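Local coordinates for protein putative hydroxymethylglutaryl-CoA synthase (Streptococcus mutans, PDB 3SQZ) that binds coenzyme A and probably acts as a hydroxymethylglutaryl-CoA synthase, an acyltransferase with the thiolase fold, at residues A90-E95 / L168-D173; L303-I308 / L316-L321; Y154-V159 / L203-E208. All blocks are in the same frame, centred on the assembly; numbering follows the deposited sequence.

Contact 1. Residues A90-E95 / L168-D173; sequences AGSANE and LVLASD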
loop_
_atom_site.group_PDB
_atom_site.type_symbol
_atom_site.label_atom_id
_atom_site.label_comp_id
_atom_site.label_asym_id
_atom_site.label_seq_id
_atom_site.Cartn_x
_atom_site.Cartn_y
_atom_site.Cartn_z
ATOM N N ALA A 90 12.391 3.024 -1.234
ATOM C CA ALA A 90 13.673 2.878 -0.562
ATOM C C ALA A 90 13.563 3.269 0.910
ATOM O O ALA A 90 14.154 2.623 1.769
ATOM C CB ALA A 90 14.742 3.702 -1.266
ATOM N N GLY A 91 12.817 4.334 1.208
ATOM C CA GLY A 91 12.600 4.739 2.586
ATOM C C GLY A 91 11.921 3.650 3.396
ATOM O O GLY A 91 12.309 3.371 4.533
ATOM N N SER A 92 10.905 3.014 2.820
ATOM C CA SER A 92 10.170 1.999 3.568
ATOM C C SER A 92 11.060 0.793 3.871
ATOM O O SER A 92 10.971 0.206 4.944
ATOM C CB SER A 92 8.868 1.604 2.853
ATOM O OG SER A 92 9.083 0.925 1.623
ATOM N N ALA A 93 11.936 0.437 2.939
ATOM C CA ALA A 93 12.865 -0.658 3.172
ATOM C C ALA A 93 13.941 -0.266 4.192
ATOM O O ALA A 93 14.370 -1.077 5.013
ATOM C CB ALA A 93 13.502 -1.081 1.871
ATOM N N ASN A 94 14.378 0.986 4.134
ATOM C CA ASN A 94 15.394 1.471 5.054
ATOM C C ASN A 94 14.923 1.379 6.505
ATOM O O ASN A 94 15.733 1.248 7.415
ATOM C CB ASN A 94 15.749 2.907 4.684
ATOM C CG ASN A 94 16.915 3.444 5.469
ATOM O OD1 ASN A 94 18.028 2.927 5.397
ATOM N ND2 ASN A 94 16.671 4.505 6.210
ATOM N N GLU A 95 13.604 1.429 6.705
ATOM C CA GLU A 95 13.004 1.290 8.028
ATOM C C GLU A 95 13.299 -0.065 8.669
ATOM O O GLU A 95 13.326 -0.167 9.897
ATOM C CB GLU A 95 11.480 1.471 7.942
ATOM C CG GLU A 95 10.991 2.877 7.628
ATOM C CD GLU A 95 10.926 3.769 8.861
ATOM O OE1 GLU A 95 10.280 3.383 9.858
ATOM O OE2 GLU A 95 11.504 4.870 8.826
ATOM N N LEU A 168 12.575 -9.007 -0.784
ATOM C CA LEU A 168 12.049 -7.704 -0.423
ATOM C C LEU A 168 10.935 -7.336 -1.392
ATOM O O LEU A 168 11.163 -7.247 -2.607
ATOM C CB LEU A 168 13.163 -6.672 -0.499
ATOM C CG LEU A 168 12.762 -5.230 -0.191
ATOM C CD1 LEU A 168 12.238 -5.098 1.237
ATOM C CD2 LEU A 168 13.933 -4.303 -0.449
ATOM N N VAL A 169 9.731 -7.142 -0.855
ATOM C CA VAL A 169 8.584 -6.697 -1.622
ATOM C C VAL A 169 8.269 -5.260 -1.244
ATOM O O VAL A 169 8.140 -4.943 -0.063
ATOM C CB VAL A 169 7.351 -7.590 -1.348
ATOM C CG1 VAL A 169 6.098 -7.047 -2.035
ATOM C CG2 VAL A 169 7.638 -9.019 -1.792
ATOM N N LEU A 170 8.170 -4.390 -2.240
ATOM C CA LEU A 170 7.820 -2.990 -2.043
ATOM C C LEU A 170 6.498 -2.731 -2.732
ATOM O O LEU A 170 6.304 -3.146 -3.873
ATOM C CB LEU A 170 8.870 -2.070 -2.668
ATOM C CG LEU A 170 10.326 -2.106 -2.204
ATOM C CD1 LEU A 170 10.470 -2.184 -0.696
ATOM C CD2 LEU A 170 11.117 -3.193 -2.897
ATOM N N ALA A 171 5.601 -2.037 -2.040
ATOM C CA ALA A 171 4.317 -1.629 -2.600
ATOM C C ALA A 171 4.246 -0.125 -2.425
ATOM O O ALA A 171 3.956 0.360 -1.323
ATOM C CB ALA A 171 3.187 -2.301 -1.862
ATOM N N SER A 172 4.539 0.608 -3.499
ATOM C CA SER A 172 4.807 2.039 -3.414
ATOM C C SER A 172 4.025 2.771 -4.488
ATOM O O SER A 172 4.027 2.365 -5.645
ATOM C CB SER A 172 6.296 2.288 -3.613
ATOM O OG SER A 172 6.581 3.665 -3.484
ATOM N N ASP A 173 3.359 3.860 -4.110
ATOM C CA ASP A 173 2.475 4.550 -5.044
ATOM C C ASP A 173 2.162 5.959 -4.570
ATOM O O ASP A 173 2.205 6.265 -3.365
ATOM C CB ASP A 173 1.157 3.782 -5.217
ATOM C CG ASP A 173 1.206 2.751 -6.340
ATOM O OD1 ASP A 173 0.925 1.564 -6.070
ATOM O OD2 ASP A 173 1.479 3.142 -7.496
#
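Helix 90-94 runs across strand 168-173 with Ala93 facing Leu168 and Leu170; the axes of these short pieces come within 9.0 Å, their N-to-C directions lie 135° apart, and Ala93 CA is 7.6 Å from Leu170 CA. Ala93 aims its CB at the strand, and this single methyl rests against two leucines, touching Leu168 CD2 at 4.0 Å and Leu170 CD1 at 4.1 Å. A residue as short as alanine suits this place, because it lets the helix backbone lie near the sheet while the longer leucines reach up to meet it. The two leucines get there differently. Leu168 leaves its backbone toward the helix and ends with CD2 on Ala93, whereas Leu170 starts off alongside it and turns its end inward: CG stands beside the backbone N (chi1 -60°), and CD1 is carried to the helix. The same CD1 also meets Ser92 OG at 4.1 Å, a plain van der Waals contact. The serine hydroxyl finds its polar partners in Ala89 O, one turn back on its own helix, and in Ser191 OG on the neighbouring strand 188-198. Leu130 packs on both Ala93 and Leu168, extending the apolar patch. Since no hydrogen bond crosses between helix and strand, the cohesion here is dispersion and the burial of methyl groups, and the one hydroxyl at the interface has its hydrogen-bonding needs met without help from strand 168-173.

Contact 2. Residues L303-I308 / L316-L321; sequences LYSKQI and LFLGLL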
loop_
_atom_site.group_PDB
_atom_site.type_symbol
_atom_site.label_atom_id
_atom_site.label_comp_id
_atom_site.label_asym_id
_atom_site.label_seq_id
_atom_site.Cartn_x
_atom_site.Cartn_y
_atom_site.Cartn_z
ATOM N N LEU A 303 -7.285 2.855 10.746
ATOM C CA LEU A 303 -6.783 4.028 11.454
ATOM C C LEU A 303 -5.732 4.804 10.661
ATOM O O LEU A 303 -5.804 6.024 10.560
ATOM C CB LEU A 303 -6.197 3.596 12.789
ATOM C CG LEU A 303 -6.481 4.341 14.087
ATOM C CD1 LEU A 303 -7.922 4.814 14.183
ATOM C CD2 LEU A 303 -6.163 3.404 15.235
ATOM N N TYR A 304 -4.749 4.110 10.098
ATOM C CA TYR A 304 -3.698 4.820 9.370
ATOM C C TYR A 304 -4.219 5.420 8.068
ATOM O O TYR A 304 -3.897 6.560 7.726
ATOM C CB TYR A 304 -2.485 3.926 9.108
ATOM C CG TYR A 304 -1.762 3.468 10.357
ATOM C CD1 TYR A 304 -1.935 4.114 11.578
ATOM C CD2 TYR A 304 -0.899 2.380 10.306
ATOM C CE1 TYR A 304 -1.271 3.682 12.714
ATOM C CE2 TYR A 304 -0.234 1.942 11.432
ATOM C CZ TYR A 304 -0.427 2.592 12.634
ATOM O OH TYR A 304 0.220 2.169 13.768
ATOM N N SER A 305 -5.039 4.661 7.350
ATOM C CA SER A 305 -5.557 5.135 6.080
ATOM C C SER A 305 -6.372 6.428 6.228
ATOM O O SER A 305 -6.360 7.279 5.344
ATOM C CB SER A 305 -6.364 4.025 5.414
ATOM O OG SER A 305 -5.487 2.970 5.035
ATOM N N LYS A 306 -7.059 6.586 7.357
ATOM C CA LYS A 306 -7.807 7.815 7.626
ATOM C C LYS A 306 -6.919 9.055 7.622
ATOM O O LYS A 306 -7.415 10.165 7.428
ATOM C CB LYS A 306 -8.518 7.737 8.976
ATOM C CG LYS A 306 -9.703 6.813 8.989
ATOM C CD LYS A 306 -10.468 6.923 10.297
ATOM C CE LYS A 306 -11.722 6.066 10.285
ATOM N NZ LYS A 306 -12.462 6.116 11.570
ATOM N N GLN A 307 -5.628 8.870 7.887
ATOM C CA GLN A 307 -4.678 9.981 7.969
ATOM C C GLN A 307 -3.798 10.129 6.733
ATOM O O GLN A 307 -3.126 11.144 6.579
ATOM C CB GLN A 307 -3.755 9.803 9.177
ATOM C CG GLN A 307 -4.458 9.617 10.507
ATOM C CD GLN A 307 -5.460 10.703 10.773
ATOM O OE1 GLN A 307 -5.153 11.892 10.667
ATOM N NE2 GLN A 307 -6.679 10.304 11.105
ATOM N N ILE A 308 -3.759 9.093 5.894
ATOM C CA ILE A 308 -2.818 8.995 4.782
ATOM C C ILE A 308 -3.484 9.051 3.410
ATOM O O ILE A 308 -2.912 9.589 2.458
ATOM C CB ILE A 308 -1.999 7.685 4.909
ATOM C CG1 ILE A 308 -1.067 7.807 6.114
ATOM C CG2 ILE A 308 -1.233 7.356 3.618
ATOM C CD1 ILE A 308 -0.554 6.503 6.625
ATOM N N LEU A 316 -3.816 -2.255 1.112
ATOM C CA LEU A 316 -4.194 -3.448 1.860
ATOM C C LEU A 316 -3.187 -3.704 2.981
ATOM O O LEU A 316 -3.555 -4.036 4.114
ATOM C CB LEU A 316 -4.230 -4.654 0.921
ATOM C CG LEU A 316 -4.411 -6.034 1.564
ATOM C CD1 LEU A 316 -5.746 -6.164 2.290
ATOM C CD2 LEU A 316 -4.272 -7.120 0.502
ATOM N N PHE A 317 -1.907 -3.536 2.670
ATOM C CA PHE A 317 -0.833 -3.861 3.597
ATOM C C PHE A 317 -0.631 -2.800 4.664
ATOM O O PHE A 317 -0.257 -3.119 5.785
ATOM C CB PHE A 317 0.425 -4.199 2.810
ATOM C CG PHE A 317 0.190 -5.330 1.873
ATOM C CD1 PHE A 317 0.123 -6.619 2.366
ATOM C CD2 PHE A 317 -0.102 -5.107 0.531
ATOM C CE1 PHE A 317 -0.167 -7.681 1.533
ATOM C CE2 PHE A 317 -0.389 -6.168 -0.315
ATOM C CZ PHE A 317 -0.417 -7.457 0.187
ATOM N N LEU A 318 -0.926 -1.550 4.325
ATOM C CA LEU A 318 -1.001 -0.493 5.321
ATOM C C LEU A 318 -2.111 -0.820 6.330
ATOM O O LEU A 318 -1.945 -0.621 7.531
ATOM C CB LEU A 318 -1.241 0.863 4.652
ATOM C CG LEU A 318 -1.394 2.051 5.610
ATOM C CD1 LEU A 318 -0.142 2.257 6.453
ATOM C CD2 LEU A 318 -1.733 3.308 4.822
ATOM N N GLY A 319 -3.246 -1.317 5.845
ATOM C CA GLY A 319 -4.309 -1.729 6.744
ATOM C C GLY A 319 -3.899 -2.892 7.631
ATOM O O GLY A 319 -4.251 -2.931 8.815
ATOM N N LEU A 320 -3.169 -3.861 7.075
ATOM C CA LEU A 320 -2.622 -4.943 7.887
ATOM C C LEU A 320 -1.734 -4.368 9.003
ATOM O O LEU A 320 -1.850 -4.735 10.175
ATOM C CB LEU A 320 -1.830 -5.920 7.015
ATOM C CG LEU A 320 -1.080 -7.020 7.773
ATOM C CD1 LEU A 320 -2.019 -7.958 8.553
ATOM C CD2 LEU A 320 -0.192 -7.815 6.821
ATOM N N LEU A 321 -0.850 -3.449 8.638
ATOM C CA LEU A 321 0.042 -2.839 9.617
ATOM C C LEU A 321 -0.740 -2.082 10.695
ATOM O O LEU A 321 -0.469 -2.214 11.888
ATOM C CB LEU A 321 1.013 -1.912 8.897
ATOM C CG LEU A 321 2.093 -1.264 9.755
ATOM C CD1 LEU A 321 2.992 -2.303 10.425
ATOM C CD2 LEU A 321 2.894 -0.298 8.894
#
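Tyr304, Ser305 and Ile308 of segment 303-308 face Leu318 of helix 316-321, the backbones being nearest where Ser305 CA lies 7.0 Å from Gly319 CA; Gly319 has no side chain to add at that point. Leu318 carries the contact with both branches. Its CG lies anti to the backbone N (chi1 178°), extending the side chain toward the other segment, where the two methyls part. Leu318 CD1 meets Tyr304 CB at 3.9 Å and comes in at the edge of the ring, near its plane, by Tyr304 CD2. The other methyl, Leu318 CD2, lies 3.8 Å from Ser305 OG and meets Ile308 CD1 tip to tip at 3.9 Å. Leucine suits the place because its two methyls can meet different neighbours at once. Farther along the ring, Tyr304 CE2 approaches Leu321 CG at 4.3 Å. The tyrosine thus gives an apolar flank to the leucines while its hydroxyl hydrogen-bonds Glu325 OE1, later on the same helix as Leu318, and Tyr304 N is taken up by Ser322 OG. A short helical segment is here joined through a loop to helix 315-326, and that loop includes Asn310, predicted to bind hydroxymethylglutaryl-CoA, whose side chain is about 8 Å from that of Ile308. Phe44, on strand 37-45 in the middle of the mixed sheet, touches both Ile308 and Leu318, so helix 315-326 packs on the sheet, as in the layered alpha/beta arrangement of the thiolase fold.

Contact 3. Residues Y154-V159 / L203-E208; sequences YAKLHV and LILHDE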
loop_
_atom_site.group_PDB
_atom_site.type_symbol
_atom_site.label_atom_id
_atom_site.label_comp_id
_atom_site.label_asym_id
_atom_site.label_seq_id
_atom_site.Cartn_x
_atom_site.Cartn_y
_atom_site.Cartn_z
ATOM N N TYR A 154 4.830 -14.754 -5.084
ATOM C CA TYR A 154 6.073 -15.192 -5.703
ATOM C C TYR A 154 7.190 -15.230 -4.647
ATOM O O TYR A 154 7.952 -16.194 -4.576
ATOM C CB TYR A 154 6.419 -14.271 -6.872
ATOM C CG TYR A 154 7.665 -14.615 -7.675
ATOM C CD1 TYR A 154 8.285 -15.866 -7.599
ATOM C CD2 TYR A 154 8.210 -13.671 -8.538
ATOM C CE1 TYR A 154 9.427 -16.147 -8.365
ATOM C CE2 TYR A 154 9.336 -13.945 -9.302
ATOM C CZ TYR A 154 9.939 -15.172 -9.207
ATOM O OH TYR A 154 11.063 -15.419 -9.976
ATOM N N ALA A 155 7.271 -14.194 -3.816
ATOM C CA ALA A 155 8.276 -14.157 -2.761
ATOM C C ALA A 155 8.204 -15.405 -1.881
ATOM O O ALA A 155 9.228 -16.024 -1.568
ATOM C CB ALA A 155 8.095 -12.910 -1.911
ATOM N N LYS A 156 6.986 -15.754 -1.473
ATOM C CA LYS A 156 6.772 -16.887 -0.590
ATOM C C LYS A 156 7.246 -18.186 -1.242
ATOM O O LYS A 156 7.929 -18.994 -0.613
ATOM C CB LYS A 156 5.284 -16.959 -0.228
ATOM C CG LYS A 156 4.928 -17.913 0.889
ATOM C CD LYS A 156 4.843 -19.342 0.421
ATOM C CE LYS A 156 4.343 -20.229 1.548
ATOM N NZ LYS A 156 4.172 -21.637 1.118
ATOM N N LEU A 157 6.883 -18.390 -2.506
ATOM C CA LEU A 157 7.284 -19.608 -3.199
ATOM C C LEU A 157 8.787 -19.681 -3.432
ATOM O O LEU A 157 9.388 -20.753 -3.353
ATOM C CB LEU A 157 6.552 -19.737 -4.530
ATOM C CG LEU A 157 5.038 -19.851 -4.402
ATOM C CD1 LEU A 157 4.400 -19.959 -5.776
ATOM C CD2 LEU A 157 4.645 -21.026 -3.509
ATOM N N HIS A 158 9.389 -18.542 -3.751
ATOM C CA HIS A 158 10.826 -18.472 -3.960
ATOM C C HIS A 158 11.584 -18.879 -2.694
ATOM O O HIS A 158 12.531 -19.668 -2.748
ATOM C CB HIS A 158 11.212 -17.065 -4.412
ATOM C CG HIS A 158 12.690 -16.825 -4.449
ATOM N ND1 HIS A 158 13.476 -17.145 -5.534
ATOM C CD2 HIS A 158 13.519 -16.282 -3.526
ATOM C CE1 HIS A 158 14.731 -16.815 -5.274
ATOM N NE2 HIS A 158 14.781 -16.285 -4.067
ATOM N N VAL A 159 11.169 -18.353 -1.549
ATOM C CA VAL A 159 11.843 -18.688 -0.308
ATOM C C VAL A 159 11.612 -20.154 0.053
ATOM O O VAL A 159 12.508 -20.825 0.545
ATOM C CB VAL A 159 11.415 -17.763 0.842
ATOM C CG1 VAL A 159 11.995 -18.263 2.166
ATOM C CG2 VAL A 159 11.867 -16.339 0.553
ATOM N N LEU A 203 3.983 -12.825 10.282
ATOM C CA LEU A 203 2.838 -13.499 9.689
ATOM C C LEU A 203 3.281 -14.652 8.802
ATOM O O LEU A 203 3.959 -14.444 7.792
ATOM C CB LEU A 203 1.993 -12.518 8.864
ATOM C CG LEU A 203 0.592 -12.990 8.459
ATOM C CD1 LEU A 203 -0.359 -12.958 9.651
ATOM C CD2 LEU A 203 0.038 -12.163 7.297
ATOM N N ILE A 204 2.873 -15.861 9.162
ATOM C CA ILE A 204 3.073 -17.015 8.299
ATOM C C ILE A 204 2.050 -16.964 7.176
ATOM O O ILE A 204 0.853 -16.809 7.429
ATOM C CB ILE A 204 2.871 -18.316 9.090
ATOM C CG1 ILE A 204 3.912 -18.417 10.206
ATOM C CG2 ILE A 204 2.959 -19.527 8.174
ATOM C CD1 ILE A 204 3.507 -19.331 11.341
ATOM N N LEU A 205 2.517 -17.086 5.935
ATOM C CA LEU A 205 1.624 -17.063 4.782
ATOM C C LEU A 205 1.231 -18.480 4.399
ATOM O O LEU A 205 2.055 -19.393 4.416
ATOM C CB LEU A 205 2.300 -16.380 3.597
ATOM C CG LEU A 205 2.584 -14.890 3.772
ATOM C CD1 LEU A 205 3.434 -14.368 2.625
ATOM C CD2 LEU A 205 1.285 -14.116 3.878
ATOM N N HIS A 206 -0.039 -18.671 4.064
ATOM C CA HIS A 206 -0.520 -19.999 3.708
ATOM C C HIS A 206 -0.724 -20.169 2.215
ATOM O O HIS A 206 -0.741 -19.201 1.473
ATOM C CB HIS A 206 -1.783 -20.313 4.492
ATOM C CG HIS A 206 -1.549 -20.319 5.970
ATOM N ND1 HIS A 206 -2.130 -19.414 6.830
ATOM C CD2 HIS A 206 -0.740 -21.094 6.728
ATOM C CE1 HIS A 206 -1.716 -19.652 8.062
ATOM N NE2 HIS A 206 -0.873 -20.667 8.027
ATOM N N ASP A 207 -0.870 -21.414 1.780
ATOM C CA ASP A 207 -0.913 -21.713 0.353
ATOM C C ASP A 207 -2.303 -21.709 -0.256
ATOM O O ASP A 207 -2.446 -21.845 -1.469
ATOM C CB ASP A 207 -0.239 -23.049 0.063
ATOM C CG ASP A 207 1.259 -22.977 0.206
ATOM O OD1 ASP A 207 1.862 -21.991 -0.281
ATOM O OD2 ASP A 207 1.832 -23.899 0.816
ATOM N N GLU A 208 -3.326 -21.563 0.577
ATOM C CA GLU A 208 -4.695 -21.538 0.090
ATOM C C GLU A 208 -5.028 -20.131 -0.388
ATOM O O GLU A 208 -5.303 -19.235 0.413
ATOM C CB GLU A 208 -5.656 -21.983 1.194
ATOM C CG GLU A 208 -5.514 -23.454 1.608
ATOM C CD GLU A 208 -4.353 -23.732 2.554
ATOM O OE1 GLU A 208 -3.792 -22.783 3.141
ATOM O OE2 GLU A 208 -4.011 -24.921 2.722
#
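Two torsions steer Lys156 to Asp207: CG is anti to the backbone N (chi1 -169°), pointing the chain away from helix 154-159, and a bend at chi2 (-80°) turns the otherwise extended remainder alongside segment 203-208, from Leu205 toward Asp207. The ammonium group ends against the carboxylate, with Lys156 NZ donating to Asp207 OD1 at 2.7 Å in a salt bridge. The nitrogen arrives on the syn side of OD1, 24° out of the carboxylate plane; Asp207 OD2 is farther from Lys156 NZ, at 3.3 Å, so the grip is lopsided. The side chain of Asp207 lies across the end of the lysine; it sets off alongside the helix and brings its carboxylate round to the ammonium group. On the way, the lysine uses its methylenes as apolar surface: Lys156 CG packs on Leu205 CB at 4.1 Å, the two side chains running antiparallel as they pass, and Lys156 CE passes Leu205 O at 3.8 Å. A lysine suits this place, where the stem is buried and the acid it meets is exposed, because its long aliphatic part can cover the leucine while its charge reaches Asp207. Lys156 NZ has a second salt-bridge partner in Glu160 OE2, one turn on in its own helix, so two acids probably help keep it protonated. Helix 147-161 packs on the large mixed sheet, as in the layered thiolase fold, and here a salt bridge links it to Asp207, in the loop just after strand residues 203-205.

Overall arrangement
Contacts 1 and 3 set helices against one mixed sheet; contact 2 joins two helical segments that lie on it. Contacts 1 and 3, with centres 19 Å apart, touch directly: Val169 CG2 of strand 166-175 meets Ala155 CB of helix 147-161 at 3.9 Å. The segments of these two contacts alternate along the chain. Strand 166-175 therefore has helix 85-94 against one set of side chains and helix 147-161 against the alternate set. Contact 2, centred 15 Å from contact 1 and 22 Å from contact 3, touches neither. Its Ser305 side chain is about 9 Å from that of His267, a predicted catalytic residue, and about 13 Å from the bound coenzyme A. The side chains that meet in contacts 1 and 3 are not near the predicted sites, although Asp173, ending segment 168-173, hydrogen-bonds Glu113 N.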